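Side-chain contacts in uncharacterized protein Q99UF4 (Staphylococcus aureus, PDB 3B2N), which probably controls transcription as a LuxR-family response regulator, its CheY-like receiver domain being switched by phosphorylation: residues L6-D11 and A18-I23; I81-F86 and E111-T116; A33-D36 and D40-K43. All blocks are in the same frame, centred on the assembly; numbering follows the deposited sequence.

Interaction 1 (L6-D11 and A18-I23)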
loop_
_atom_site.group_PDB
_atom_site.type_symbol
_atom_site.label_atom_id
_atom_site.label_comp_id
_atom_site.label_asym_id
_atom_site.label_seq_id
_atom_site.Cartn_x
_atom_site.Cartn_y
_atom_site.Cartn_z
ATOM N N LEU A 6 6.244 5.031 5.423
ATOM C CA LEU A 6 5.203 4.556 4.567
ATOM C C LEU A 6 5.025 5.488 3.381
ATOM O O LEU A 6 5.112 6.711 3.530
ATOM C CB LEU A 6 3.856 4.616 5.308
ATOM C CG LEU A 6 3.114 3.406 5.824
ATOM C CD1 LEU A 6 3.939 2.841 6.933
ATOM C CD2 LEU A 6 1.783 3.879 6.380
ATOM N N ILE A 7 4.679 4.914 2.238
ATOM C CA ILE A 7 4.096 5.674 1.152
ATOM C C ILE A 7 2.692 5.101 0.925
ATOM O O ILE A 7 2.480 3.884 1.021
ATOM C CB ILE A 7 4.988 5.612 -0.150
ATOM C CG1 ILE A 7 6.288 6.401 0.069
ATOM C CG2 ILE A 7 4.161 6.110 -1.413
ATOM C CD1 ILE A 7 7.334 6.383 -1.071
ATOM N N ILE A 8 1.733 5.968 0.601
ATOM C CA ILE A 8 0.357 5.538 0.411
ATOM C C ILE A 8 -0.072 5.898 -0.967
ATOM O O ILE A 8 0.039 7.069 -1.368
ATOM C CB ILE A 8 -0.619 6.192 1.395
ATOM C CG1 ILE A 8 -0.201 5.812 2.830
ATOM C CG2 ILE A 8 -2.121 5.740 1.031
ATOM C CD1 ILE A 8 -0.921 6.583 3.907
ATOM N N ALA A 9 -0.504 4.904 -1.733
ATOM C CA ALA A 9 -0.993 5.254 -3.069
ATOM C C ALA A 9 -2.458 4.798 -3.073
ATOM O O ALA A 9 -2.749 3.593 -2.943
ATOM C CB ALA A 9 -0.166 4.525 -4.170
ATOM N N GLU A 10 -3.378 5.729 -3.230
ATOM C CA GLU A 10 -4.797 5.419 -3.183
ATOM C C GLU A 10 -5.609 6.308 -4.156
ATOM O O GLU A 10 -5.421 7.537 -4.235
ATOM C CB GLU A 10 -5.303 5.522 -1.723
ATOM C CG GLU A 10 -6.837 5.862 -1.571
ATOM C CD GLU A 10 -7.750 4.708 -2.057
ATOM O OE1 GLU A 10 -7.421 3.515 -1.821
ATOM O OE2 GLU A 10 -8.774 4.995 -2.718
ATOM N N ASP A 11 -6.506 5.685 -4.904
ATOM C CA ASP A 11 -7.165 6.404 -5.980
ATOM C C ASP A 11 -8.083 7.485 -5.425
ATOM O O ASP A 11 -8.159 8.549 -5.958
ATOM C CB ASP A 11 -7.990 5.434 -6.818
ATOM C CG ASP A 11 -8.591 6.111 -8.036
ATOM O OD1 ASP A 11 -9.809 6.265 -8.067
ATOM O OD2 ASP A 11 -7.845 6.578 -8.920
ATOM N N ALA A 18 -7.543 10.711 4.476
ATOM C CA ALA A 18 -7.937 10.123 5.767
ATOM C C ALA A 18 -6.887 9.116 6.247
ATOM O O ALA A 18 -6.551 9.071 7.452
ATOM C CB ALA A 18 -9.333 9.449 5.694
ATOM N N MET A 19 -6.368 8.294 5.330
ATOM C CA MET A 19 -5.360 7.333 5.743
ATOM C C MET A 19 -4.051 8.025 6.179
ATOM O O MET A 19 -3.402 7.589 7.104
ATOM C CB MET A 19 -5.038 6.377 4.576
ATOM C CG MET A 19 -6.233 5.456 4.105
ATOM S SD MET A 19 -5.934 4.571 2.473
ATOM C CE MET A 19 -5.085 3.213 3.149
ATOM N N VAL A 20 -3.630 9.041 5.440
ATOM C CA VAL A 20 -2.408 9.783 5.762
ATOM C C VAL A 20 -2.534 10.298 7.176
ATOM O O VAL A 20 -1.622 10.087 7.980
ATOM C CB VAL A 20 -2.185 10.960 4.815
ATOM C CG1 VAL A 20 -1.132 11.990 5.398
ATOM C CG2 VAL A 20 -1.843 10.500 3.404
ATOM N N GLN A 21 -3.679 10.911 7.508
ATOM C CA GLN A 21 -3.828 11.461 8.871
ATOM C C GLN A 21 -4.024 10.416 9.951
ATOM O O GLN A 21 -3.415 10.520 11.042
ATOM C CB GLN A 21 -4.927 12.528 8.938
ATOM C CG GLN A 21 -4.537 13.757 8.082
ATOM C CD GLN A 21 -5.670 14.762 7.997
ATOM O OE1 GLN A 21 -6.849 14.421 8.180
ATOM N NE2 GLN A 21 -5.318 16.011 7.774
ATOM N N LEU A 22 -4.870 9.428 9.668
ATOM C CA LEU A 22 -5.252 8.468 10.736
ATOM C C LEU A 22 -4.171 7.434 10.966
ATOM O O LEU A 22 -3.921 7.038 12.093
ATOM C CB LEU A 22 -6.559 7.749 10.392
ATOM C CG LEU A 22 -7.779 8.660 10.515
ATOM C CD1 LEU A 22 -9.004 7.958 9.986
ATOM C CD2 LEU A 22 -7.941 9.028 11.978
ATOM N N ILE A 23 -3.528 6.972 9.899
ATOM C CA ILE A 23 -2.428 6.045 10.105
ATOM C C ILE A 23 -1.328 6.593 11.043
ATOM O O ILE A 23 -0.835 5.865 11.911
ATOM C CB ILE A 23 -1.834 5.527 8.774
ATOM C CG1 ILE A 23 -2.804 4.541 8.133
ATOM C CG2 ILE A 23 -0.477 4.817 9.048
ATOM C CD1 ILE A 23 -2.426 4.236 6.599
#
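Ile8 pushes its CD1 methyl straight at helix 13-26, and most of this contact gathers round that one group. Ile8 and Ile23 meet tip to tip, with Ile8 CD1 3.9 Å from Ile23 CD1. The same methyl also settles on the helix turn before it, 4.1 Å from Val20 CG2 and 4.2 Å from Met19 CB. Ile8 can reach this far because its CG1 lies anti to the carbonyl carbon (chi1 -60°) and the chain then runs out extended. Val20 offers the branch lying beside its own backbone N, while Ile23 uses two: CD1 for Ile8, and CG2 for Leu6. Leu6 and Ile23 cross obliquely, and Leu6 CD2 comes to 3.6 Å from Ile23 CG2, the shortest approach in the contact. At the other end Met19 bends at chi3 (85°), and its SD lies 4.3 Å from Glu10 CG, so only the aliphatic part of the glutamate meets the helix. Its carboxylate is held by a salt bridge from OE1 to Lys106 and a hydrogen bond from Gln12 N to OE2, in the acidic corner where receiver domains usually carry out phosphotransfer. Strand 6-9 and helix 18-23 run roughly antiparallel (153°), their axes 9.7 Å apart at closest approach, as befits the first half of a beta-alpha-beta unit. Strand 4-9 is flanked in the parallel sheet by strands 29-35 and 52-55. Helix 38-48 covers its other face through Ile7 and Ala9, while Ile110 of helix 110-121 packs beside Met19 and Ile23.

Interaction 2 (I81-F86 and E111-T116); sequences IIVTTF and EELVET
Val83 and Ile81 meet Leu113 where the last helix of the receiver domain, 110-121, packs on strand 79-84 of the parallel sheet in the CheY-like alpha/beta fold. The two strand residues lie two apart and so face the helix together, and a single methyl serves both: Leu113 CD1 lies 3.9 Å from Val83 CG2 and 4.1 Å from Ile81 CG2. The two side chains arrive differently. Val83 stands at about a right angle to Leu113 and presents the branch beside its own backbone N; Ile81 comes in at a slant. Leu113 has its CG anti to the backbone N (chi1 166°), which carries the isobutyl group across to the sheet. Thr116, one turn further along, also faces the strand but stays outside contact distance. Its OG1 turns back into the helix and donates to Glu112 O at 3.0 Å, from 38° above the carbonyl plane, and that oxygen also takes the backbone N of Thr116. At the end of the strand, Thr84 OG1 accepts from Phe86 N at 3.0 Å with an almost linear N-H, an ST turn. By comparison with other receivers, Thr84 probably occupies the conserved Ser/Thr switch position; its side chain touches Tyr103. Behind Leu113, Met19 and Ile23 of helix 13-26 also touch it. Across the contact there are only methyl-to-methyl approaches, so between these two segments the fit probably rests on shape and exclusion of water, with no directional polar bond.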
loop_
_atom_site.group_PDB
_atom_site.type_symbol
_atom_site.label_atom_id
_atom_site.label_comp_id
_atom_site.label_asym_id
_atom_site.label_seq_id
_atom_site.Cartn_x
_atom_site.Cartn_y
_atom_site.Cartn_z
ATOM N N ILE A 81 1.386 -3.769 1.239
ATOM C CA ILE A 81 0.013 -4.097 1.583
ATOM C C ILE A 81 -0.913 -3.527 0.510
ATOM O O ILE A 81 -0.878 -2.320 0.251
ATOM C CB ILE A 81 -0.329 -3.518 2.966
ATOM C CG1 ILE A 81 0.567 -4.239 4.000
ATOM C CG2 ILE A 81 -1.855 -3.712 3.243
ATOM C CD1 ILE A 81 1.028 -3.413 5.086
ATOM N N ILE A 82 -1.710 -4.388 -0.113
ATOM C CA ILE A 82 -2.767 -3.950 -0.981
ATOM C C ILE A 82 -4.039 -3.723 -0.165
ATOM O O ILE A 82 -4.374 -4.524 0.703
ATOM C CB ILE A 82 -2.982 -4.940 -2.109
ATOM C CG1 ILE A 82 -1.693 -5.027 -2.951
ATOM C CG2 ILE A 82 -4.272 -4.660 -2.904
ATOM C CD1 ILE A 82 -1.864 -5.047 -4.394
ATOM N N VAL A 83 -4.735 -2.612 -0.435
ATOM C CA VAL A 83 -5.934 -2.241 0.324
ATOM C C VAL A 83 -6.934 -1.863 -0.725
ATOM O O VAL A 83 -6.691 -0.895 -1.436
ATOM C CB VAL A 83 -5.641 -1.002 1.242
ATOM C CG1 VAL A 83 -6.889 -0.528 1.962
ATOM C CG2 VAL A 83 -4.664 -1.356 2.230
ATOM N N THR A 84 -8.036 -2.617 -0.859
ATOM C CA THR A 84 -8.946 -2.457 -1.991
ATOM C C THR A 84 -10.398 -2.710 -1.598
ATOM O O THR A 84 -10.658 -3.417 -0.615
ATOM C CB THR A 84 -8.554 -3.438 -3.160
ATOM O OG1 THR A 84 -9.348 -3.170 -4.326
ATOM C CG2 THR A 84 -8.732 -4.938 -2.717
ATOM N N THR A 85 -11.343 -2.157 -2.366
ATOM C CA THR A 85 -12.746 -2.621 -2.305
ATOM C C THR A 85 -12.991 -3.978 -3.011
ATOM O O THR A 85 -13.990 -4.641 -2.747
ATOM C CB THR A 85 -13.711 -1.603 -2.919
ATOM O OG1 THR A 85 -13.335 -1.390 -4.287
ATOM C CG2 THR A 85 -13.610 -0.292 -2.226
ATOM N N PHE A 86 -12.090 -4.415 -3.886
ATOM C CA PHE A 86 -12.446 -5.552 -4.762
ATOM C C PHE A 86 -12.532 -6.904 -4.063
ATOM O O PHE A 86 -11.517 -7.442 -3.560
ATOM C CB PHE A 86 -11.528 -5.671 -5.999
ATOM C CG PHE A 86 -11.550 -4.460 -6.904
ATOM C CD1 PHE A 86 -10.470 -4.193 -7.757
ATOM C CD2 PHE A 86 -12.637 -3.582 -6.900
ATOM C CE1 PHE A 86 -10.484 -3.076 -8.595
ATOM C CE2 PHE A 86 -12.648 -2.457 -7.721
ATOM C CZ PHE A 86 -11.578 -2.200 -8.561
ATOM N N GLU A 111 -7.754 1.214 11.909
ATOM C CA GLU A 111 -7.226 0.512 13.115
ATOM C C GLU A 111 -6.790 -0.914 12.794
ATOM O O GLU A 111 -5.696 -1.332 13.170
ATOM C CB GLU A 111 -8.293 0.380 14.218
ATOM C CG GLU A 111 -8.711 1.645 14.887
ATOM C CD GLU A 111 -9.822 2.430 14.140
ATOM O OE1 GLU A 111 -9.905 2.433 12.865
ATOM O OE2 GLU A 111 -10.624 3.071 14.870
ATOM N N GLU A 112 -7.664 -1.686 12.132
ATOM C CA GLU A 112 -7.287 -3.057 11.672
ATOM C C GLU A 112 -6.142 -3.025 10.641
ATOM O O GLU A 112 -5.206 -3.824 10.671
ATOM C CB GLU A 112 -8.529 -3.761 11.134
ATOM C CG GLU A 112 -9.563 -4.000 12.273
ATOM C CD GLU A 112 -10.945 -4.460 11.798
ATOM O OE1 GLU A 112 -11.421 -4.012 10.738
ATOM O OE2 GLU A 112 -11.570 -5.280 12.507
ATOM N N LEU A 113 -6.194 -2.047 9.750
ATOM C CA LEU A 113 -5.115 -1.924 8.787
ATOM C C LEU A 113 -3.774 -1.674 9.509
ATOM O O LEU A 113 -2.766 -2.294 9.175
ATOM C CB LEU A 113 -5.447 -0.835 7.744
ATOM C CG LEU A 113 -4.290 -0.348 6.877
ATOM C CD1 LEU A 113 -3.853 -1.475 6.015
ATOM C CD2 LEU A 113 -4.670 0.881 6.048
ATOM N N VAL A 114 -3.770 -0.789 10.509
ATOM C CA VAL A 114 -2.570 -0.536 11.320
ATOM C C VAL A 114 -2.087 -1.815 12.029
ATOM O O VAL A 114 -0.915 -2.130 11.975
ATOM C CB VAL A 114 -2.753 0.670 12.322
ATOM C CG1 VAL A 114 -1.697 0.649 13.449
ATOM C CG2 VAL A 114 -2.783 2.044 11.546
ATOM N N GLU A 115 -2.986 -2.565 12.648
ATOM C CA GLU A 115 -2.592 -3.861 13.230
ATOM C C GLU A 115 -1.924 -4.738 12.177
ATOM O O GLU A 115 -0.885 -5.367 12.449
ATOM C CB GLU A 115 -3.810 -4.632 13.730
ATOM C CG GLU A 115 -4.594 -4.042 14.858
ATOM C CD GLU A 115 -5.658 -5.029 15.340
ATOM O OE1 GLU A 115 -6.797 -4.591 15.677
ATOM O OE2 GLU A 115 -5.340 -6.251 15.347
ATOM N N THR A 116 -2.513 -4.774 10.969
ATOM C CA THR A 116 -1.958 -5.575 9.894
ATOM C C THR A 116 -0.552 -5.138 9.466
ATOM O O THR A 116 0.338 -5.968 9.311
ATOM C CB THR A 116 -2.911 -5.624 8.685
ATOM O OG1 THR A 116 -4.163 -6.208 9.112
ATOM C CG2 THR A 116 -2.290 -6.441 7.593
#

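Interaction 3 (A33-D36 and D40-K43)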
loop_
_atom_site.group_PDB
_atom_site.type_symbol
_atom_site.label_atom_id
_atom_site.label_comp_id
_atom_site.label_asym_id
_atom_site.label_seq_id
_atom_site.Cartn_x
_atom_site.Cartn_y
_atom_site.Cartn_z
ATOM N N ALA A 33 5.187 10.172 1.532
ATOM C CA ALA A 33 4.585 10.650 0.291
ATOM C C ALA A 33 3.232 9.973 0.140
ATOM O O ALA A 33 3.064 8.874 0.652
ATOM C CB ALA A 33 5.502 10.282 -0.931
ATOM N N ASP A 34 2.297 10.597 -0.570
ATOM C CA ASP A 34 1.067 9.913 -0.916
ATOM C C ASP A 34 0.620 10.345 -2.322
ATOM O O ASP A 34 0.950 11.453 -2.752
ATOM C CB ASP A 34 -0.015 10.242 0.102
ATOM C CG ASP A 34 -0.513 11.662 -0.019
ATOM O OD1 ASP A 34 0.112 12.562 0.582
ATOM O OD2 ASP A 34 -1.522 11.887 -0.716
ATOM N N THR A 35 -0.153 9.513 -3.029
ATOM C CA THR A 35 -0.505 9.849 -4.426
ATOM C C THR A 35 -1.684 9.013 -4.869
ATOM O O THR A 35 -1.988 8.009 -4.248
ATOM C CB THR A 35 0.711 9.631 -5.433
ATOM O OG1 THR A 35 0.295 9.884 -6.767
ATOM C CG2 THR A 35 1.224 8.187 -5.384
ATOM N N ASP A 36 -2.328 9.420 -5.942
ATOM C CA ASP A 36 -3.427 8.657 -6.518
ATOM C C ASP A 36 -2.984 7.965 -7.800
ATOM O O ASP A 36 -3.782 7.376 -8.499
ATOM C CB ASP A 36 -4.637 9.546 -6.769
ATOM C CG ASP A 36 -4.373 10.643 -7.796
ATOM O OD1 ASP A 36 -5.349 11.305 -8.204
ATOM O OD2 ASP A 36 -3.225 10.861 -8.198
ATOM N N ASP A 40 3.433 7.407 -10.461
ATOM C CA ASP A 40 3.907 8.349 -9.445
ATOM C C ASP A 40 4.427 7.629 -8.192
ATOM O O ASP A 40 5.571 7.847 -7.787
ATOM C CB ASP A 40 2.778 9.332 -9.085
ATOM C CG ASP A 40 3.273 10.514 -8.270
ATOM O OD1 ASP A 40 4.467 10.817 -8.395
ATOM O OD2 ASP A 40 2.481 11.129 -7.492
ATOM N N ALA A 41 3.596 6.749 -7.610
ATOM C CA ALA A 41 3.990 5.924 -6.465
ATOM C C ALA A 41 5.315 5.180 -6.722
ATOM O O ALA A 41 6.197 5.204 -5.887
ATOM C CB ALA A 41 2.885 4.913 -6.105
ATOM N N MET A 42 5.443 4.518 -7.865
ATOM C CA MET A 42 6.648 3.730 -8.160
ATOM C C MET A 42 7.893 4.607 -8.127
ATOM O O MET A 42 8.903 4.200 -7.577
ATOM C CB MET A 42 6.517 3.002 -9.505
ATOM C CG MET A 42 7.559 1.854 -9.796
ATOM S SD MET A 42 7.545 0.479 -8.586
ATOM C CE MET A 42 9.155 0.671 -7.811
ATOM N N LYS A 43 7.790 5.825 -8.685
ATOM C CA LYS A 43 8.880 6.780 -8.653
ATOM C C LYS A 43 9.180 7.249 -7.224
ATOM O O LYS A 43 10.330 7.260 -6.808
ATOM C CB LYS A 43 8.631 7.990 -9.590
ATOM C CG LYS A 43 8.385 7.708 -11.104
ATOM C CD LYS A 43 9.151 6.509 -11.729
ATOM C CE LYS A 43 10.702 6.653 -11.769
ATOM N NZ LYS A 43 11.295 7.310 -13.002
#
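Thr35 and Asp40 meet where strand 29-35 of the receiver fold turns into helix 38-48, the strand-to-helix half of a beta-alpha-beta unit, and Thr35 makes both the polar and the apolar part of the contact. The polar part is one short hydrogen bond: Thr35 OG1 donates to Asp40 OD2 at 2.6 Å. With chi1 at 176°, OG1 lies anti to the strand backbone N, and in the same position it accepts from Asn37 N, closing an ST turn. The hydroxyl is thus used both ways, which fixes its rotation. Asn37 caps the helix start, its OD1 accepting from Asp40 N. The apolar part belongs to the other branch of the threonine: CG2 packs 3.7 Å from Ala41 CB and 3.6 Å from Ala41 N, in the first turn of the helix. Ala41 in turn rests on Ala9 of the neighbouring strand, as Thr35 does. A second acid lies nearby, Asp36 OD2 being 5.8 Å from Asp40 OD2, which may slightly raise the pKa of either acid. Asp40 OD2 receives the hydroxyl on its anti side, with the donor 18° out of the carboxylate plane.

Overall arrangement
Interactions 1, 3 and 2 come in that order along the chain, and all three pair a strand of one parallel five-stranded sheet with a helix. Interactions 1 and 2 lie on the same face: their centres are about 11 Å apart, and helices 13-26 and 110-121 touch through Met19 CE and Leu113 CD2 at 3.7 Å. Interaction 3 uses helix 38-48 on the other face, its centre also about 11 Å from that of interaction 1, joined through neighbouring strands by probable backbone hydrogen bonds Glu10 N to Thr35 O and Ile8 O to Thr35 N. Interactions 2 and 3, about 18 Å apart between centres, do not touch. Together they tie helices on both faces to the sheet.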